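Local structure of hypothetical protein Llacc01001955 (1ZUJ) at residues A[23-28]-A[81-86]. The protein is a Dps protein that binds DNA and probably protects the cell against oxidative stress, assembling as a shell of twelve subunits. Sequence-based numbering, arbitrary orientation.
Sequences KPTAGA and ENELVP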
ATOM      1  N   LYS A  23     -17.516  -7.873  47.849  1.00 85.09           N
ATOM      2  CA  LYS A  23     -18.833  -7.765  47.226  1.00 84.27           C
ATOM      3  C   LYS A  23     -18.495  -7.204  45.851  1.00 82.93           C
ATOM      4  O   LYS A  23     -18.353  -5.980  45.727  1.00 82.60           O
ATOM      5  CB  LYS A  23     -19.757  -6.819  48.016  1.00 84.62           C
ATOM      6  CG  LYS A  23     -20.580  -7.493  49.159  1.00 85.13           C
ATOM      7  CD  LYS A  23     -21.880  -6.700  49.486  1.00 85.37           C
ATOM      8  CE  LYS A  23     -22.269  -6.769  50.973  1.00 85.24           C
ATOM      9  NZ  LYS A  23     -22.235  -5.429  51.628  1.00 84.34           N
ATOM     10  N   PRO A  24     -18.344  -8.083  44.839  1.00 81.53           N
ATOM     11  CA  PRO A  24     -17.480  -7.792  43.675  1.00 80.49           C
ATOM     12  C   PRO A  24     -18.005  -6.757  42.687  1.00 79.52           C
ATOM     13  O   PRO A  24     -19.132  -6.870  42.201  1.00 79.15           O
ATOM     14  CB  PRO A  24     -17.318  -9.159  42.982  1.00 80.37           C
ATOM     15  CG  PRO A  24     -18.018 -10.159  43.847  1.00 80.79           C
ATOM     16  CD  PRO A  24     -18.997  -9.399  44.697  1.00 81.48           C
ATOM     17  N   THR A  25     -17.175  -5.746  42.432  1.00 78.60           N
ATOM     18  CA  THR A  25     -17.370  -4.795  41.338  1.00 77.93           C
ATOM     19  C   THR A  25     -16.953  -5.493  40.031  1.00 77.25           C
ATOM     20  O   THR A  25     -16.432  -6.615  40.055  1.00 76.88           O
ATOM     21  CB  THR A  25     -16.559  -3.442  41.622  1.00 77.81           C
ATOM     22  OG1 THR A  25     -16.941  -2.399  40.719  1.00 78.31           O
ATOM     23  CG2 THR A  25     -15.080  -3.561  41.363  1.00 77.15           C
ATOM     24  N   ALA A  26     -17.184  -4.839  38.899  1.00 76.55           N
ATOM     25  CA  ALA A  26     -16.796  -5.398  37.610  1.00 76.10           C
ATOM     26  C   ALA A  26     -15.288  -5.292  37.508  1.00 75.58           C
ATOM     27  O   ALA A  26     -14.602  -6.303  37.306  1.00 75.69           O
ATOM     28  CB  ALA A  26     -17.456  -4.653  36.466  1.00 76.05           C
ATOM     29  N   GLY A  27     -14.788  -4.068  37.699  1.00 74.78           N
ATOM     30  CA  GLY A  27     -13.373  -3.752  37.583  1.00 74.42           C
ATOM     31  C   GLY A  27     -12.423  -4.369  38.597  1.00 74.13           C
ATOM     32  O   GLY A  27     -11.209  -4.141  38.524  1.00 73.78           O
ATOM     33  N   ALA A  28     -12.967  -5.136  39.540  1.00 74.02           N
ATOM     34  CA  ALA A  28     -12.161  -5.866  40.507  1.00 74.02           C
ATOM     35  C   ALA A  28     -11.920  -7.262  39.988  1.00 73.97           C
ATOM     36  O   ALA A  28     -10.770  -7.698  39.931  1.00 74.09           O
ATOM     37  CB  ALA A  28     -12.834  -5.927  41.851  1.00 74.03           C
ATOM     38  N   GLU A  81     -14.617   4.226  32.073  1.00 77.67           N
ATOM     39  CA  GLU A  81     -15.741   4.072  33.020  1.00 77.72           C
ATOM     40  C   GLU A  81     -15.328   4.369  34.485  1.00 77.60           C
ATOM     41  O   GLU A  81     -15.577   3.547  35.381  1.00 77.91           O
ATOM     42  CB  GLU A  81     -16.332   2.647  32.924  1.00 77.72           C
ATOM     43  CG  GLU A  81     -17.314   2.437  31.768  1.00 77.72           C
ATOM     44  CD  GLU A  81     -18.777   2.444  32.195  1.00 77.70           C
ATOM     45  OE1 GLU A  81     -19.053   2.280  33.398  1.00 77.85           O
ATOM     46  OE2 GLU A  81     -19.664   2.616  31.328  1.00 77.41           O
ATOM     47  N   ASN A  82     -14.741   5.550  34.722  1.00 77.17           N
ATOM     48  CA  ASN A  82     -13.965   5.857  35.945  1.00 76.76           C
ATOM     49  C   ASN A  82     -13.833   4.722  36.977  1.00 76.32           C
ATOM     50  O   ASN A  82     -14.524   4.723  37.995  1.00 76.50           O
ATOM     51  CB  ASN A  82     -14.488   7.128  36.636  1.00 76.65           C
ATOM     52  CG  ASN A  82     -13.474   7.717  37.613  1.00 76.43           C
ATOM     53  OD1 ASN A  82     -13.053   8.871  37.480  1.00 75.38           O
ATOM     54  ND2 ASN A  82     -13.059   6.911  38.589  1.00 76.07           N
ATOM     55  N   GLU A  83     -12.940   3.771  36.705  1.00 75.68           N
ATOM     56  CA  GLU A  83     -12.670   2.660  37.618  1.00 75.33           C
ATOM     57  C   GLU A  83     -11.168   2.468  37.828  1.00 75.15           C
ATOM     58  O   GLU A  83     -10.346   3.030  37.107  1.00 75.05           O
ATOM     59  CB  GLU A  83     -13.311   1.365  37.101  1.00 75.18           C
ATOM     60  CG  GLU A  83     -14.646   1.019  37.757  1.00 75.15           C
ATOM     61  CD  GLU A  83     -14.554  -0.062  38.840  1.00 75.24           C
ATOM     62  OE1 GLU A  83     -15.612  -0.657  39.143  1.00 74.84           O
ATOM     63  OE2 GLU A  83     -13.453  -0.321  39.398  1.00 74.44           O
ATOM     64  N   LEU A  84     -10.819   1.683  38.839  1.00 75.08           N
ATOM     65  CA  LEU A  84      -9.421   1.393  39.126  1.00 75.20           C
ATOM     66  C   LEU A  84      -8.899   0.374  38.118  1.00 74.84           C
ATOM     67  O   LEU A  84      -9.643  -0.498  37.659  1.00 74.80           O
ATOM     68  CB  LEU A  84      -9.219   0.912  40.592  1.00 75.47           C
ATOM     69  CG  LEU A  84      -9.017  -0.564  41.048  1.00 76.08           C
ATOM     70  CD1 LEU A  84     -10.242  -1.467  40.770  1.00 76.32           C
ATOM     71  CD2 LEU A  84      -7.721  -1.214  40.506  1.00 76.22           C
ATOM     72  N   VAL A  85      -7.619   0.502  37.778  1.00 74.36           N
ATOM     73  CA  VAL A  85      -6.925  -0.475  36.945  1.00 73.98           C
ATOM     74  C   VAL A  85      -5.546  -0.715  37.546  1.00 73.45           C
ATOM     75  O   VAL A  85      -4.831   0.239  37.843  1.00 73.42           O
ATOM     76  CB  VAL A  85      -6.763   0.025  35.465  1.00 74.10           C
ATOM     77  CG1 VAL A  85      -5.978  -0.971  34.618  1.00 73.66           C
ATOM     78  CG2 VAL A  85      -8.121   0.286  34.827  1.00 74.20           C
ATOM     79  N   PRO A  86      -5.171  -1.972  37.738  1.00 73.10           N
ATOM     80  CA  PRO A  86      -3.786  -2.322  38.088  1.00 73.04           C
ATOM     81  C   PRO A  86      -2.733  -1.638  37.203  1.00 73.01           C
ATOM     82  O   PRO A  86      -3.021  -1.251  36.073  1.00 72.99           O
ATOM     83  CB  PRO A  86      -3.756  -3.838  37.891  1.00 72.87           C
ATOM     84  CG  PRO A  86      -5.136  -4.277  38.173  1.00 72.96           C
ATOM     85  CD  PRO A  86      -6.037  -3.162  37.692  1.00 73.15           C
TER
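The CA atoms nearest each other across the contact are those of Gly27 and Glu83, 6.5 Å apart. Residues 23-28 run from a loop into the first turn of helix 26-50. Residues 81-86 form an irregular loop. Thr25 and Glu83 reach across and meet tip to tip. Thr25 OG1 donates a hydrogen bond of 2.7 Å to Glu83 OE1, which accepts it on its syn lone pair. Thr25 OG1 stands anti to the backbone N (chi1 -168°), which turns the hydroxyl to the carboxylate. Thr25 is the N-cap residue of the helix, but its side chain makes no capping bond. Thr25 CG2 also lies near the carboxylate, 3.7 Å from Glu83 OE1. In the four-helix bundle of the Dps fold, the contact joins the start of helix 26-50 to the loop that leaves helix 54-80. Glu83 OE1 has a second partner in Lys140 NZ, a salt bridge within the chain. Leu84 N gives a weak hydrogen bond of 3.4 Å to Glu83 OE2. Glu83 OE2 also lies 3.9 Å from Gly27 CA. An alanine at Glu83 would probably leave the Thr25 hydroxyl without this acceptor and Lys140 without this carboxylate. Leu84 adds a smaller contact, its CD1 lying 3.6 Å from Gly27 O. Tyr50 of a neighbouring subunit makes weak hydrogen bonds to Glu83 O and Val85 N.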